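Local coordinates for protein PA_0080 (Pseudomonas aeruginosa, PDB 3ZHN) that is an outer-membrane lipoprotein, TssJ1, of the type VI secretion system and probably tethers the secretion machinery to the outer membrane, at residues A[43-47]-A[118-122]; A[67-72]-A[128-132]. One frame throughout, in Å; residues are numbered along the deposited sequence.

Contact 1. Residues A[43-47]-A[118-122]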
loop_
_atom_site.group_PDB
_atom_site.type_symbol
_atom_site.label_atom_id
_atom_site.label_comp_id
_atom_site.label_asym_id
_atom_site.label_seq_id
_atom_site.Cartn_x
_atom_site.Cartn_y
_atom_site.Cartn_z
ATOM N N LEU A 43 13.349 -5.441 7.047
ATOM C CA LEU A 43 12.218 -5.778 6.201
ATOM C C LEU A 43 11.949 -7.284 6.139
ATOM O O LEU A 43 12.848 -8.047 5.887
ATOM C CB LEU A 43 12.519 -5.280 4.800
ATOM C CG LEU A 43 11.405 -5.389 3.735
ATOM C CD1 LEU A 43 10.296 -4.378 4.075
ATOM C CD2 LEU A 43 11.983 -5.040 2.382
ATOM N N ASN A 44 10.703 -7.694 6.318
ATOM C CA ASN A 44 10.198 -9.020 5.968
ATOM C C ASN A 44 11.200 -10.150 6.211
ATOM O O ASN A 44 11.565 -10.858 5.292
ATOM C CB ASN A 44 9.766 -9.050 4.523
ATOM C CG ASN A 44 8.933 -10.275 4.197
ATOM O OD1 ASN A 44 8.249 -10.862 5.042
ATOM N ND2 ASN A 44 8.993 -10.658 2.965
ATOM N N PRO A 45 11.624 -10.337 7.477
ATOM C CA PRO A 45 12.736 -11.300 7.704
ATOM C C PRO A 45 12.362 -12.738 7.502
ATOM O O PRO A 45 11.220 -13.144 7.744
ATOM C CB PRO A 45 13.140 -11.004 9.172
ATOM C CG PRO A 45 11.890 -10.424 9.769
ATOM C CD PRO A 45 11.310 -9.577 8.703
ATOM N N SER A 46 13.363 -13.508 7.191
ATOM C CA SER A 46 13.236 -14.937 7.112
ATOM C C SER A 46 12.965 -15.508 8.505
ATOM O O SER A 46 13.054 -14.802 9.533
ATOM C CB SER A 46 14.514 -15.575 6.685
ATOM O OG SER A 46 15.527 -15.452 7.618
ATOM N N ALA A 47 12.771 -16.826 8.576
ATOM C CA ALA A 47 12.634 -17.492 9.884
ATOM C C ALA A 47 13.872 -17.329 10.766
ATOM O O ALA A 47 13.727 -17.444 11.990
ATOM C CB ALA A 47 12.340 -18.969 9.695
ATOM N N ALA A 118 0.876 -5.978 1.468
ATOM C CA ALA A 118 2.289 -6.375 1.487
ATOM C C ALA A 118 2.353 -7.884 1.717
ATOM O O ALA A 118 1.735 -8.418 2.636
ATOM C CB ALA A 118 2.953 -5.683 2.626
ATOM N N ALA A 119 3.171 -8.542 0.913
ATOM C CA ALA A 119 3.317 -9.972 0.949
ATOM C C ALA A 119 4.311 -10.400 1.999
ATOM O O ALA A 119 5.365 -10.997 1.704
ATOM C CB ALA A 119 3.754 -10.458 -0.416
ATOM N N TYR A 120 3.969 -10.094 3.249
ATOM C CA TYR A 120 4.783 -10.551 4.385
ATOM C C TYR A 120 4.790 -12.111 4.461
ATOM O O TYR A 120 3.778 -12.756 4.191
ATOM C CB TYR A 120 4.316 -9.924 5.730
ATOM C CG TYR A 120 4.773 -8.521 5.913
ATOM C CD1 TYR A 120 6.094 -8.269 6.128
ATOM C CD2 TYR A 120 3.941 -7.440 5.738
ATOM C CE1 TYR A 120 6.586 -6.984 6.284
ATOM C CE2 TYR A 120 4.423 -6.141 5.893
ATOM C CZ TYR A 120 5.750 -5.917 6.191
ATOM O OH TYR A 120 6.226 -4.621 6.319
ATOM N N ARG A 121 5.949 -12.632 4.872
ATOM C CA ARG A 121 6.157 -14.093 4.969
ATOM C C ARG A 121 5.165 -14.818 5.890
ATOM O O ARG A 121 4.684 -15.894 5.546
ATOM C CB ARG A 121 7.573 -14.381 5.377
ATOM C CG ARG A 121 7.956 -15.848 5.390
ATOM C CD ARG A 121 9.400 -16.114 5.811
ATOM N NE ARG A 121 9.723 -15.493 7.074
ATOM C CZ ARG A 121 9.433 -16.035 8.269
ATOM N NH1 ARG A 121 8.846 -17.206 8.357
ATOM N NH2 ARG A 121 9.743 -15.383 9.391
ATOM N N ASP A 122 4.855 -14.172 6.985
ATOM C CA ASP A 122 3.925 -14.721 7.973
ATOM C C ASP A 122 2.829 -13.682 8.141
ATOM O O ASP A 122 2.900 -12.767 8.993
ATOM C CB ASP A 122 4.565 -15.048 9.308
ATOM C CG ASP A 122 3.536 -15.500 10.352
ATOM O OD1 ASP A 122 2.439 -15.995 9.967
ATOM O OD2 ASP A 122 3.782 -15.304 11.562
HETATM O O HOH W 1 7.134 -13.088 1.912
#
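With CG anti to the backbone N (chi1 -166°), the side chain of N44 reaches across to Y120 and R121, while R121, extended through its first two torsions and bent at the third (chi3 53°), brings its guanidinium back to the P45-A47 backbone. A side chain from each segment thus bonds to the backbone of the other. N44 OD1 accepts from the backbone N of R121 at 2.9 Å, a nearly straight bond (163° at the hydrogen) whose donor lies slightly tilted from the amide's carbonyl plane. Short and flat, asparagine can serve several backbone groups at once: besides OD1 on R121 N, its ND2 donates to the carbonyl of P53 and, at 3.2 Å, to a water that in turn donates to A119 O. The amide passes alongside the Y120 ring, almost perpendicular to it, with N44 OD1 3.5 Å from Y120 CD1 and oblique to the ring.

The meeting joins two loops at one end of a two-sheet β fold of the TssJ family: 43-47 follows strand 31-39 of one sheet, and 118-122 follows strand 113-118 of the other. The buried Y120 ring packs on L54 of strand 54-61 and L146 of strand 139-146, one from each sheet, and its hydroxyl bonds to the carbonyl of G147. A119 is the centre of an inverse gamma turn, which turns the chain away at the end of its strand.

Arginine suits this exposed position because it can grip a carbonyl side-on. R121 NE donates to P45 O at 2.9 Å, using a lone pair in the carbonyl plane. R121 NH2 donates to the same P45 O at 3.1 Å, and the oxygen lies close to the guanidinium plane. One face of the same group is covered by the backbone, with A47 N 3.4 Å from R121 CZ.

Contact 2. Residues A[67-72]-A[128-132]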
loop_
_atom_site.group_PDB
_atom_site.type_symbol
_atom_site.label_atom_id
_atom_site.label_comp_id
_atom_site.label_asym_id
_atom_site.label_seq_id
_atom_site.Cartn_x
_atom_site.Cartn_y
_atom_site.Cartn_z
ATOM N N PHE A 67 -12.595 -4.412 -0.179
ATOM C CA PHE A 67 -11.182 -4.491 -0.057
ATOM C C PHE A 67 -10.738 -4.966 1.343
ATOM O O PHE A 67 -9.908 -5.841 1.489
ATOM C CB PHE A 67 -10.544 -3.139 -0.417
ATOM C CG PHE A 67 -9.035 -3.177 -0.354
ATOM C CD1 PHE A 67 -8.274 -3.704 -1.371
ATOM C CD2 PHE A 67 -8.393 -2.699 0.759
ATOM C CE1 PHE A 67 -6.918 -3.717 -1.274
ATOM C CE2 PHE A 67 -7.005 -2.720 0.861
ATOM C CZ PHE A 67 -6.295 -3.235 -0.129
ATOM N N GLY A 68 -11.263 -4.298 2.357
ATOM C CA GLY A 68 -10.941 -4.599 3.773
ATOM C C GLY A 68 -11.454 -5.926 4.301
ATOM O O GLY A 68 -10.985 -6.338 5.368
ATOM N N ARG A 69 -12.430 -6.541 3.590
ATOM C CA ARG A 69 -13.014 -7.823 3.958
ATOM C C ARG A 69 -12.473 -9.014 3.217
ATOM O O ARG A 69 -12.823 -10.153 3.520
ATOM C CB ARG A 69 -14.537 -7.805 3.678
ATOM C CG ARG A 69 -15.271 -6.927 4.662
ATOM C CD ARG A 69 -16.710 -6.767 4.184
ATOM N NE ARG A 69 -17.542 -6.012 5.123
ATOM C CZ ARG A 69 -18.797 -5.621 4.934
ATOM N NH1 ARG A 69 -19.402 -5.844 3.785
ATOM N NH2 ARG A 69 -19.470 -5.017 5.931
ATOM N N ALA A 70 -11.674 -8.750 2.169
ATOM C CA ALA A 70 -11.280 -9.800 1.232
ATOM C C ALA A 70 -10.113 -10.603 1.798
ATOM O O ALA A 70 -9.271 -10.102 2.505
ATOM C CB ALA A 70 -10.865 -9.175 -0.041
ATOM N N ASP A 71 -10.034 -11.864 1.415
ATOM C CA ASP A 71 -8.862 -12.692 1.702
ATOM C C ASP A 71 -7.652 -12.225 0.854
ATOM O O ASP A 71 -7.751 -11.694 -0.273
ATOM C CB ASP A 71 -9.157 -14.150 1.316
ATOM C CG ASP A 71 -10.046 -14.846 2.314
ATOM O OD1 ASP A 71 -10.572 -14.267 3.292
ATOM O OD2 ASP A 71 -10.358 -16.029 2.101
ATOM N N TYR A 72 -6.478 -12.512 1.396
ATOM C CA TYR A 72 -5.229 -12.220 0.747
ATOM C C TYR A 72 -5.135 -12.749 -0.697
ATOM O O TYR A 72 -4.816 -11.968 -1.582
ATOM C CB TYR A 72 -4.067 -12.776 1.552
ATOM C CG TYR A 72 -2.738 -12.495 0.935
ATOM C CD1 TYR A 72 -2.241 -13.319 -0.025
ATOM C CD2 TYR A 72 -2.000 -11.366 1.347
ATOM C CE1 TYR A 72 -0.996 -13.067 -0.624
ATOM C CE2 TYR A 72 -0.807 -11.066 0.769
ATOM C CZ TYR A 72 -0.275 -11.929 -0.217
ATOM O OH TYR A 72 0.926 -11.660 -0.852
ATOM N N TRP A 128 -0.474 -6.476 7.266
ATOM C CA TRP A 128 -0.219 -6.608 5.852
ATOM C C TRP A 128 -1.165 -5.869 4.923
ATOM O O TRP A 128 -0.907 -5.807 3.720
ATOM C CB TRP A 128 -0.169 -8.079 5.402
ATOM C CG TRP A 128 -1.447 -8.819 5.710
ATOM C CD1 TRP A 128 -1.674 -9.629 6.806
ATOM C CD2 TRP A 128 -2.581 -8.993 4.862
ATOM N NE1 TRP A 128 -2.911 -10.237 6.696
ATOM C CE2 TRP A 128 -3.491 -9.859 5.525
ATOM C CE3 TRP A 128 -2.955 -8.446 3.607
ATOM C CZ2 TRP A 128 -4.743 -10.204 4.963
ATOM C CZ3 TRP A 128 -4.169 -8.787 3.060
ATOM C CH2 TRP A 128 -5.053 -9.663 3.738
ATOM N N ARG A 129 -2.209 -5.265 5.483
ATOM C CA ARG A 129 -3.136 -4.502 4.736
ATOM C C ARG A 129 -3.378 -3.163 5.442
ATOM O O ARG A 129 -3.522 -3.124 6.655
ATOM C CB ARG A 129 -4.465 -5.271 4.582
ATOM C CG ARG A 129 -5.552 -4.486 3.866
ATOM C CD ARG A 129 -6.751 -5.314 3.438
ATOM N NE ARG A 129 -7.214 -6.051 4.587
ATOM C CZ ARG A 129 -7.921 -7.181 4.512
ATOM N NH1 ARG A 129 -8.441 -7.559 3.371
ATOM N NH2 ARG A 129 -8.033 -7.928 5.598
ATOM N N GLN A 130 -3.493 -2.087 4.653
ATOM C CA GLN A 130 -3.896 -0.788 5.105
ATOM C C GLN A 130 -4.813 -0.141 4.083
ATOM O O GLN A 130 -4.692 -0.438 2.904
ATOM C CB GLN A 130 -2.707 0.137 5.334
ATOM C CG GLN A 130 -1.718 -0.230 6.430
ATOM C CD GLN A 130 -2.224 -0.014 7.801
ATOM O OE1 GLN A 130 -3.352 0.267 8.016
ATOM N NE2 GLN A 130 -1.351 -0.139 8.753
ATOM N N VAL A 131 -5.758 0.683 4.554
ATOM C CA VAL A 131 -6.543 1.512 3.661
ATOM C C VAL A 131 -6.508 2.931 4.144
ATOM O O VAL A 131 -6.355 3.157 5.356
ATOM C CB VAL A 131 -8.069 1.126 3.655
ATOM C CG1 VAL A 131 -8.288 -0.237 3.111
ATOM C CG2 VAL A 131 -8.753 1.277 5.061
ATOM N N LEU A 132 -6.635 3.888 3.235
ATOM C CA LEU A 132 -6.553 5.302 3.578
ATOM C C LEU A 132 -7.549 6.087 2.743
ATOM O O LEU A 132 -7.417 6.042 1.490
ATOM C CB LEU A 132 -5.133 5.821 3.380
ATOM C CG LEU A 132 -4.942 7.216 3.853
ATOM C CD1 LEU A 132 -5.000 7.341 5.359
ATOM C CD2 LEU A 132 -3.630 7.815 3.369
#
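R129 passes between F67 and W128 on its way to the carbonyls of F67 and A70, and each part of its chain has a different neighbour. Its CB lies over one face of the W128 ring, toward the rim. R129 CG is 3.8 Å from F67 CE2, and CD comes slightly closer to that same ring carbon, so the aliphatic stem and the phenyl slide past each other in opposite directions. The bend at chi3 (52°) then turns the guanidinium toward the backbone of 67-70. There R129 NH1 donates to A70 O at 2.8 Å, on a lone pair in the carbonyl plane. The same R129 NH1 makes a weak, bent bond to F67 O at 2.9 Å. R129 CZ has G68 O 3.3 Å away over one face, while W128 CH2 lies over the opposite face; the planar cation therefore lies between G68 O and the CH2 corner of the indole.

This places the short helical segment against strand 129-133, an outermost strand of the antiparallel sheet, with R129 and V131 directed toward the helix and the intervening Q130 away, as strand alternation requires. Arginine fits because its long apolar stem can cross the hydrophobic layer before its charged end meets carbonyls that the chain turn presents.

At one end V131 CG1 packs at the edge of F67, 3.4 Å from F67 CD2. At the other, Y72 turns its edge to the indole face opposite R129 CB in an edge-to-face pair, the Y72 ring and W128 six-membered ring centroids 5.4 Å apart and planes at 73°.

The two contacts, with centres about 17 Å apart, meet through neighbouring strands of the antiparallel sheet: 118-122 begins at the end of strand 113-118, and 128-132 is W128 followed by most of strand 129-133. A backbone bond, probably a hydrogen bond, joins A118 N to W128 O at 2.9 Å, and Y120 CD2 packs 4.2 Å from W128 CB. Y72 of contact 2 also reaches the other pair, Y72 CE2 lying 4.1 Å from A118 O. Contact 1 thus ties the loop that crosses from one sheet to the other to the connection between strands 113-118 and 129-133, whereas contact 2 sets the helical segment on the edge strand. Their segments alternate along the chain.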